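Local structure of N-acetylglucosaminidase (Paenibacillus barengoltzii, 6INX) at residues Tyr10-Asp13 and Arg14-Pro17; Thr20-Glu23 and Leu24-Thr28; Thr136-Glu139 and Ala140-Gln144. The protein probably hydrolyses N-acetylglucosamine-containing glycans as a glycoside hydrolase family 18 enzyme built on a TIM barrel. One frame throughout, in Å; residues are numbered along the deposited sequence.

Interaction 1 (Tyr10-Asp13 and Arg14-Pro17); sequences YVSD and RHLP
The backbone N of His15 is gripped twice by Ser12: it gives its proton to Ser12 O at 2.9 Å, bent to 144° at the hydrogen, and a weak second bond runs from His15 N to Ser12 OG. One residue on, Leu16 N bonds to Asp13 O at 3.3 Å, so the two backbone bonds are successive i to i+3 links of a 3-10 turn. Ser12 holds OG between its backbone N and carbonyl carbon (chi1 76°), which sets the hydroxyl over one face of the His15 imidazole, with OG 3.2 Å from His15 CG. His15 ND1 itself bonds to Glu325, whose OE2 also takes the backbone N of Ser12, so one carboxylate ties strand end and turn together. Val11 CG1 meets Leu16 CD2 at 4.0 Å and also rests against His15 CB. The buried Asp13 carboxylate is held by two backbone N-H groups, OD1 by Asn49 and OD2 by Gln48. The whole turn follows the C-terminal end of strand 6-12, the first strand of the TIM barrel, with Val11 and Leu16 packed on the parallel strand 29-38 and His15 against Tyr326, which follows strand 320-324.

Interaction 2 (Thr20-Glu23 and Leu24-Thr28); sequences TKEE and LKKLT
Glu22 sets CG anti to its backbone N (chi1 153°), Lys26 sets CG anti to its own carbonyl carbon (chi1 -63°), and both chains then run extended; these torsions lay the two side chains alongside each other, pointing the same way. The turn that carries them begins with a capping box, formed by Thr20 and Glu23 at the start of the short helix 21-24, each side chain turned back onto the other's backbone. Glu23 N gives to Thr20 OG1 at 3.3 Å, and in return Thr20 N gives to Glu23 OE1 at 3.2 Å, reaching that oxygen on its anti side and tilted out of the carboxylate plane. Two N-H groups at the first turn, which the helix itself cannot pair, are thus supplied with acceptors. Glu23 OE1 has a further partner in the hydroxyl of Tyr326, so the box is also fastened to the loop after strand 320-324.

The turn proper is held by Leu24 N to Thr20 O at 2.9 Å and by Lys25 N to Lys21 O. Lys26 N then reaches back only three residues to Glu23 O, in a type I turn from Leu24 to Leu27. Leu24 folds over the Thr20 carbonyl, its CG 3.1 Å from Thr20 O, and leans on Leu56 of helix 53-59. Leu27 faces Leu335 of helix 333-341.

On the outer side the Lys26 chain slides along Glu22 O, and its amine is shared with Asp336. Within the pair, Lys26 NZ meets Glu22 OE2 on the anti side at 3.2 Å, 29° out of the carboxylate plane, a salt bridge backed by Glu22 CG 3.8 Å from that same NZ.

Interaction 3 (Thr136-Glu139 and Ala140-Gln144); sequences TMRE and ALDRQ
Thr136 O accepts from Ala140 N at 3.1 Å, and the Ala140 methyl packs toward Ala91 of helix 84-100. Met137 O takes Leu141 N at 2.9 Å while Leu141 CG folds over that oxygen; both side chains rest on Leu154 of strand 153-159. Arg138 carries the contact. Its chain bends at chi2 (57°) and chi3 (75°), curling CD against the Asp142 carboxylate, 3.2 Å from Asp142 OD2, and bringing Arg138 NH1 to Asp142 OD1 at 3.1 Å. That oxygen is met on its syn side, tilted out of the carboxylate plane, and sits at the edge of the guanidinium, the two flat groups being turned 36° apart. The other guanidinium bonds leave the helix: NE to Tyr176 O, NH1 also to Tyr152 O, NH2 to Asp178 OD2. A methionine here would probably leave the carboxylates of Asp142 and Asp178 without their shared cation and cost Tyr176 O and Tyr152 O these bonds. Glu139 O closes the segment by accepting from Arg143 N at 3.0 Å. The pairing is an i to i+4 salt bridge on a regular alpha helix, here an outer helix of the TIM barrel fastened to the loops that lead into strands 153-159 and 179-183.

Along the chain the three contacts come in series. Interactions 1 and 2 adjoin in sequence, their centres 13 Å apart: the first closes the end of strand 6-12, the second forms helix 21-24 and the turn into strand 29-38, so together they span the connection between two parallel neighbours of the barrel sheet. Tyr326 is common to both, touching His15 in one and bonding Glu23 in the other. Interaction 3 stands apart on helix 126-148, between strands 105-109 and 153-159 in sequence, with its centre 26 Å from interaction 1 and 29 Å from interaction 2. All three therefore belong to links between successive parallel strands of the same TIM barrel.

Interaction 1 (Tyr10-Asp13 and Arg14-Pro17)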
loop_
_atom_site.group_PDB
_atom_site.type_symbol
_atom_site.label_atom_id
_atom_site.label_comp_id
_atom_site.label_asym_id
_atom_site.label_seq_id
_atom_site.Cartn_x
_atom_site.Cartn_y
_atom_site.Cartn_z
ATOM N N TYR A 10 -8.642 -21.416 -13.170
ATOM C CA TYR A 10 -9.611 -21.679 -12.116
ATOM C C TYR A 10 -10.979 -21.926 -12.732
ATOM O O TYR A 10 -11.435 -21.162 -13.592
ATOM C CB TYR A 10 -9.663 -20.512 -11.125
ATOM C CG TYR A 10 -8.542 -20.582 -10.111
ATOM C CD1 TYR A 10 -8.687 -21.304 -8.929
ATOM C CD2 TYR A 10 -7.325 -19.964 -10.361
ATOM C CE1 TYR A 10 -7.638 -21.396 -8.011
ATOM C CE2 TYR A 10 -6.279 -20.042 -9.457
ATOM C CZ TYR A 10 -6.444 -20.762 -8.283
ATOM O OH TYR A 10 -5.382 -20.841 -7.393
ATOM N N VAL A 11 -11.600 -23.037 -12.347
ATOM C CA VAL A 11 -12.943 -23.387 -12.792
ATOM C C VAL A 11 -13.756 -23.726 -11.555
ATOM O O VAL A 11 -13.404 -24.651 -10.815
ATOM C CB VAL A 11 -12.926 -24.588 -13.749
ATOM C CG1 VAL A 11 -14.337 -24.848 -14.278
ATOM C CG2 VAL A 11 -11.939 -24.351 -14.885
ATOM N N SER A 12 -14.837 -22.985 -11.324
ATOM C CA SER A 12 -15.736 -23.357 -10.239
ATOM C C SER A 12 -16.335 -24.735 -10.506
ATOM O O SER A 12 -16.509 -25.148 -11.654
ATOM C CB SER A 12 -16.848 -22.323 -10.085
ATOM O OG SER A 12 -17.814 -22.468 -11.104
ATOM N N ASP A 13 -16.615 -25.474 -9.427
ATOM C CA ASP A 13 -17.239 -26.786 -9.583
ATOM C C ASP A 13 -18.510 -26.686 -10.418
ATOM O O ASP A 13 -18.800 -27.565 -11.241
ATOM C CB ASP A 13 -17.529 -27.384 -8.201
ATOM C CG ASP A 13 -18.501 -28.555 -8.251
ATOM O OD1 ASP A 13 -18.170 -29.595 -8.856
ATOM O OD2 ASP A 13 -19.603 -28.430 -7.675
ATOM N N ARG A 14 -19.255 -25.594 -10.243
ATOM C CA ARG A 14 -20.498 -25.392 -10.977
ATOM C C ARG A 14 -20.264 -25.272 -12.481
ATOM O O ARG A 14 -21.160 -25.590 -13.275
ATOM C CB ARG A 14 -21.188 -24.147 -10.422
ATOM C CG ARG A 14 -22.420 -23.671 -11.161
ATOM C CD ARG A 14 -22.998 -22.448 -10.456
ATOM N NE ARG A 14 -23.156 -22.681 -9.022
ATOM C CZ ARG A 14 -24.129 -23.411 -8.484
ATOM N NH1 ARG A 14 -25.041 -23.989 -9.258
ATOM N NH2 ARG A 14 -24.187 -23.570 -7.169
ATOM N N HIS A 15 -19.072 -24.844 -12.898
ATOM C CA HIS A 15 -18.776 -24.633 -14.313
ATOM C C HIS A 15 -18.085 -25.814 -14.981
ATOM O O HIS A 15 -17.864 -25.771 -16.195
ATOM C CB HIS A 15 -17.936 -23.365 -14.512
ATOM C CG HIS A 15 -18.649 -22.107 -14.130
ATOM N ND1 HIS A 15 -17.992 -20.996 -13.648
ATOM C CD2 HIS A 15 -19.964 -21.788 -14.152
ATOM C CE1 HIS A 15 -18.872 -20.045 -13.390
ATOM N NE2 HIS A 15 -20.076 -20.500 -13.686
ATOM N N LEU A 16 -17.730 -26.854 -14.231
ATOM C CA LEU A 16 -17.086 -28.025 -14.828
ATOM C C LEU A 16 -17.834 -28.599 -16.026
ATOM O O LEU A 16 -17.179 -28.913 -17.032
ATOM C CB LEU A 16 -16.807 -29.086 -13.754
ATOM C CG LEU A 16 -15.684 -28.761 -12.762
ATOM C CD1 LEU A 16 -15.736 -29.738 -11.581
ATOM C CD2 LEU A 16 -14.317 -28.777 -13.444
ATOM N N PRO A 17 -19.162 -28.762 -16.002
ATOM C CA PRO A 17 -19.846 -29.322 -17.184
ATOM C C PRO A 17 -19.763 -28.447 -18.420
ATOM O O PRO A 17 -20.004 -28.944 -19.527
ATOM C CB PRO A 17 -21.299 -29.490 -16.716
ATOM C CG PRO A 17 -21.230 -29.504 -15.224
ATOM C CD PRO A 17 -20.095 -28.592 -14.873
#

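Interaction 2 (Thr20-Glu23 and Leu24-Thr28)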
loop_
_atom_site.group_PDB
_atom_site.type_symbol
_atom_site.label_atom_id
_atom_site.label_comp_id
_atom_site.label_asym_id
_atom_site.label_seq_id
_atom_site.Cartn_x
_atom_site.Cartn_y
_atom_site.Cartn_z
ATOM N N THR A 20 -15.459 -27.772 -22.699
ATOM C CA THR A 20 -15.492 -28.501 -23.957
ATOM C C THR A 20 -14.114 -29.076 -24.251
ATOM O O THR A 20 -13.106 -28.660 -23.675
ATOM C CB THR A 20 -15.907 -27.572 -25.097
ATOM O OG1 THR A 20 -14.883 -26.593 -25.310
ATOM C CG2 THR A 20 -17.214 -26.871 -24.763
ATOM N N LYS A 21 -14.078 -30.047 -25.168
ATOM C CA LYS A 21 -12.800 -30.658 -25.524
ATOM C C LYS A 21 -11.824 -29.622 -26.072
ATOM O O LYS A 21 -10.633 -29.641 -25.731
ATOM C CB LYS A 21 -13.005 -31.796 -26.527
ATOM C CG LYS A 21 -11.696 -32.357 -27.079
ATOM C CD LYS A 21 -11.701 -33.875 -27.146
ATOM C CE LYS A 21 -12.412 -34.372 -28.394
ATOM N NZ LYS A 21 -12.434 -35.864 -28.456
ATOM N N GLU A 22 -12.308 -28.711 -26.921
ATOM C CA GLU A 22 -11.429 -27.694 -27.494
ATOM C C GLU A 22 -10.806 -26.818 -26.411
ATOM O O GLU A 22 -9.615 -26.495 -26.477
ATOM C CB GLU A 22 -12.177 -26.844 -28.524
ATOM C CG GLU A 22 -11.609 -25.437 -28.677
ATOM C CD GLU A 22 -12.043 -24.746 -29.955
ATOM O OE1 GLU A 22 -13.144 -25.053 -30.461
ATOM O OE2 GLU A 22 -11.281 -23.884 -30.449
ATOM N N GLU A 23 -11.593 -26.438 -25.399
ATOM C CA GLU A 23 -11.053 -25.643 -24.297
ATOM C C GLU A 23 -10.084 -26.457 -23.453
ATOM O O GLU A 23 -9.034 -25.950 -23.035
ATOM C CB GLU A 23 -12.188 -25.129 -23.409
ATOM C CG GLU A 23 -13.152 -24.167 -24.092
ATOM C CD GLU A 23 -14.357 -23.844 -23.225
ATOM O OE1 GLU A 23 -14.767 -24.711 -22.419
ATOM O OE2 GLU A 23 -14.896 -22.725 -23.342
ATOM N N LEU A 24 -10.424 -27.721 -23.185
ATOM C CA LEU A 24 -9.575 -28.561 -22.347
ATOM C C LEU A 24 -8.196 -28.743 -22.957
ATOM O O LEU A 24 -7.202 -28.828 -22.225
ATOM C CB LEU A 24 -10.243 -29.921 -22.112
ATOM C CG LEU A 24 -11.508 -29.879 -21.250
ATOM C CD1 LEU A 24 -12.356 -31.143 -21.421
ATOM C CD2 LEU A 24 -11.159 -29.675 -19.786
ATOM N N LYS A 25 -8.108 -28.790 -24.289
ATOM C CA LYS A 25 -6.821 -28.987 -24.941
ATOM C C LYS A 25 -5.939 -27.749 -24.868
ATOM O O LYS A 25 -4.732 -27.850 -25.106
ATOM C CB LYS A 25 -7.027 -29.388 -26.402
ATOM C CG LYS A 25 -7.578 -30.791 -26.590
ATOM C CD LYS A 25 -6.502 -31.756 -27.063
ATOM C CE LYS A 25 -7.032 -33.186 -27.119
ATOM N NZ LYS A 25 -5.939 -34.197 -27.121
ATOM N N LYS A 26 -6.511 -26.592 -24.545
ATOM C CA LYS A 26 -5.746 -25.362 -24.414
ATOM C C LYS A 26 -5.171 -25.164 -23.022
ATOM O O LYS A 26 -4.284 -24.322 -22.849
ATOM C CB LYS A 26 -6.611 -24.156 -24.798
ATOM C CG LYS A 26 -7.061 -24.202 -26.253
ATOM C CD LYS A 26 -7.974 -23.049 -26.620
ATOM C CE LYS A 26 -8.520 -23.230 -28.039
ATOM N NZ LYS A 26 -9.580 -22.238 -28.362
ATOM N N LEU A 27 -5.658 -25.907 -22.036
ATOM C CA LEU A 27 -5.203 -25.792 -20.661
ATOM C C LEU A 27 -4.182 -26.875 -20.341
ATOM O O LEU A 27 -4.243 -27.992 -20.865
ATOM C CB LEU A 27 -6.394 -25.940 -19.711
ATOM C CG LEU A 27 -7.500 -24.895 -19.868
ATOM C CD1 LEU A 27 -8.751 -25.311 -19.114
ATOM C CD2 LEU A 27 -7.008 -23.544 -19.391
ATOM N N THR A 28 -3.232 -26.536 -19.476
ATOM C CA THR A 28 -2.386 -27.552 -18.866
ATOM C C THR A 28 -2.874 -27.954 -17.487
ATOM O O THR A 28 -2.659 -29.097 -17.069
ATOM C CB THR A 28 -0.927 -27.083 -18.781
ATOM O OG1 THR A 28 -0.819 -25.969 -17.884
ATOM C CG2 THR A 28 -0.418 -26.658 -20.150
#

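Interaction 3 (Thr136-Glu139 and Ala140-Gln144)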
loop_
_atom_site.group_PDB
_atom_site.type_symbol
_atom_site.label_atom_id
_atom_site.label_comp_id
_atom_site.label_asym_id
_atom_site.label_seq_id
_atom_site.Cartn_x
_atom_site.Cartn_y
_atom_site.Cartn_z
ATOM N N THR A 136 3.978 -31.008 5.678
ATOM C CA THR A 136 3.245 -32.203 6.081
ATOM C C THR A 136 2.321 -32.682 4.968
ATOM O O THR A 136 2.188 -33.888 4.724
ATOM C CB THR A 136 2.430 -31.876 7.335
ATOM O OG1 THR A 136 3.319 -31.433 8.364
ATOM C CG2 THR A 136 1.664 -33.090 7.828
ATOM N N MET A 137 1.675 -31.747 4.274
ATOM C CA MET A 137 0.805 -32.122 3.170
ATOM C C MET A 137 1.605 -32.716 2.015
ATOM O O MET A 137 1.181 -33.707 1.406
ATOM C CB MET A 137 0.023 -30.895 2.706
ATOM C CG MET A 137 -1.006 -30.380 3.729
ATOM S SD MET A 137 -1.984 -28.986 3.100
ATOM C CE MET A 137 -2.727 -29.799 1.671
ATOM N N ARG A 138 2.758 -32.122 1.701
ATOM C CA ARG A 138 3.617 -32.678 0.658
ATOM C C ARG A 138 4.101 -34.074 1.029
ATOM O O ARG A 138 4.110 -34.974 0.186
ATOM C CB ARG A 138 4.794 -31.738 0.394
ATOM C CG ARG A 138 5.928 -32.374 -0.418
ATOM C CD ARG A 138 5.444 -32.915 -1.752
ATOM N NE ARG A 138 5.208 -31.837 -2.690
ATOM C CZ ARG A 138 4.628 -31.980 -3.878
ATOM N NH1 ARG A 138 4.205 -33.170 -4.284
ATOM N NH2 ARG A 138 4.462 -30.919 -4.653
ATOM N N GLU A 139 4.487 -34.272 2.289
ATOM C CA GLU A 139 4.921 -35.598 2.722
ATOM C C GLU A 139 3.830 -36.637 2.513
ATOM O O GLU A 139 4.098 -37.737 2.010
ATOM C CB GLU A 139 5.363 -35.543 4.184
ATOM C CG GLU A 139 6.730 -34.899 4.348
ATOM C CD GLU A 139 7.031 -34.483 5.775
ATOM O OE1 GLU A 139 6.116 -34.514 6.622
ATOM O OE2 GLU A 139 8.189 -34.107 6.050
ATOM N N ALA A 140 2.586 -36.304 2.874
ATOM C CA ALA A 140 1.491 -37.264 2.753
ATOM C C ALA A 140 1.149 -37.532 1.297
ATOM O O ALA A 140 0.905 -38.683 0.910
ATOM C CB ALA A 140 0.254 -36.746 3.495
ATOM N N LEU A 141 1.129 -36.481 0.474
ATOM C CA LEU A 141 0.828 -36.660 -0.942
ATOM C C LEU A 141 1.919 -37.463 -1.638
ATOM O O LEU A 141 1.621 -38.280 -2.513
ATOM C CB LEU A 141 0.625 -35.296 -1.607
ATOM C CG LEU A 141 -0.716 -34.649 -1.252
ATOM C CD1 LEU A 141 -0.718 -33.182 -1.649
ATOM C CD2 LEU A 141 -1.858 -35.400 -1.911
ATOM N N ASP A 142 3.182 -37.262 -1.249
ATOM C CA ASP A 142 4.266 -38.053 -1.826
ATOM C C ASP A 142 4.151 -39.519 -1.426
ATOM O O ASP A 142 4.377 -40.412 -2.250
ATOM C CB ASP A 142 5.614 -37.486 -1.401
ATOM C CG ASP A 142 6.026 -36.276 -2.225
ATOM O OD1 ASP A 142 5.298 -35.899 -3.177
ATOM O OD2 ASP A 142 7.091 -35.710 -1.916
ATOM N N ARG A 143 3.783 -39.792 -0.176
ATOM C CA ARG A 143 3.570 -41.179 0.227
ATOM C C ARG A 143 2.457 -41.826 -0.587
ATOM O O ARG A 143 2.559 -42.996 -0.980
ATOM C CB ARG A 143 3.274 -41.251 1.724
ATOM C CG ARG A 143 4.518 -41.108 2.583
ATOM C CD ARG A 143 5.382 -42.358 2.534
ATOM N NE ARG A 143 4.648 -43.518 3.022
ATOM C CZ ARG A 143 4.301 -44.565 2.278
ATOM N NH1 ARG A 143 4.631 -44.623 0.982
ATOM N NH2 ARG A 143 3.624 -45.557 2.837
ATOM N N GLN A 144 1.380 -41.089 -0.853
ATOM C CA GLN A 144 0.316 -41.657 -1.675
ATOM C C GLN A 144 0.770 -41.832 -3.118
ATOM O O GLN A 144 0.411 -42.816 -3.772
ATOM C CB GLN A 144 -0.950 -40.807 -1.583
ATOM C CG GLN A 144 -2.179 -41.440 -2.231
ATOM C CD GLN A 144 -2.548 -42.769 -1.604
ATOM O OE1 GLN A 144 -2.484 -42.936 -0.384
ATOM N NE2 GLN A 144 -2.938 -43.725 -2.439
#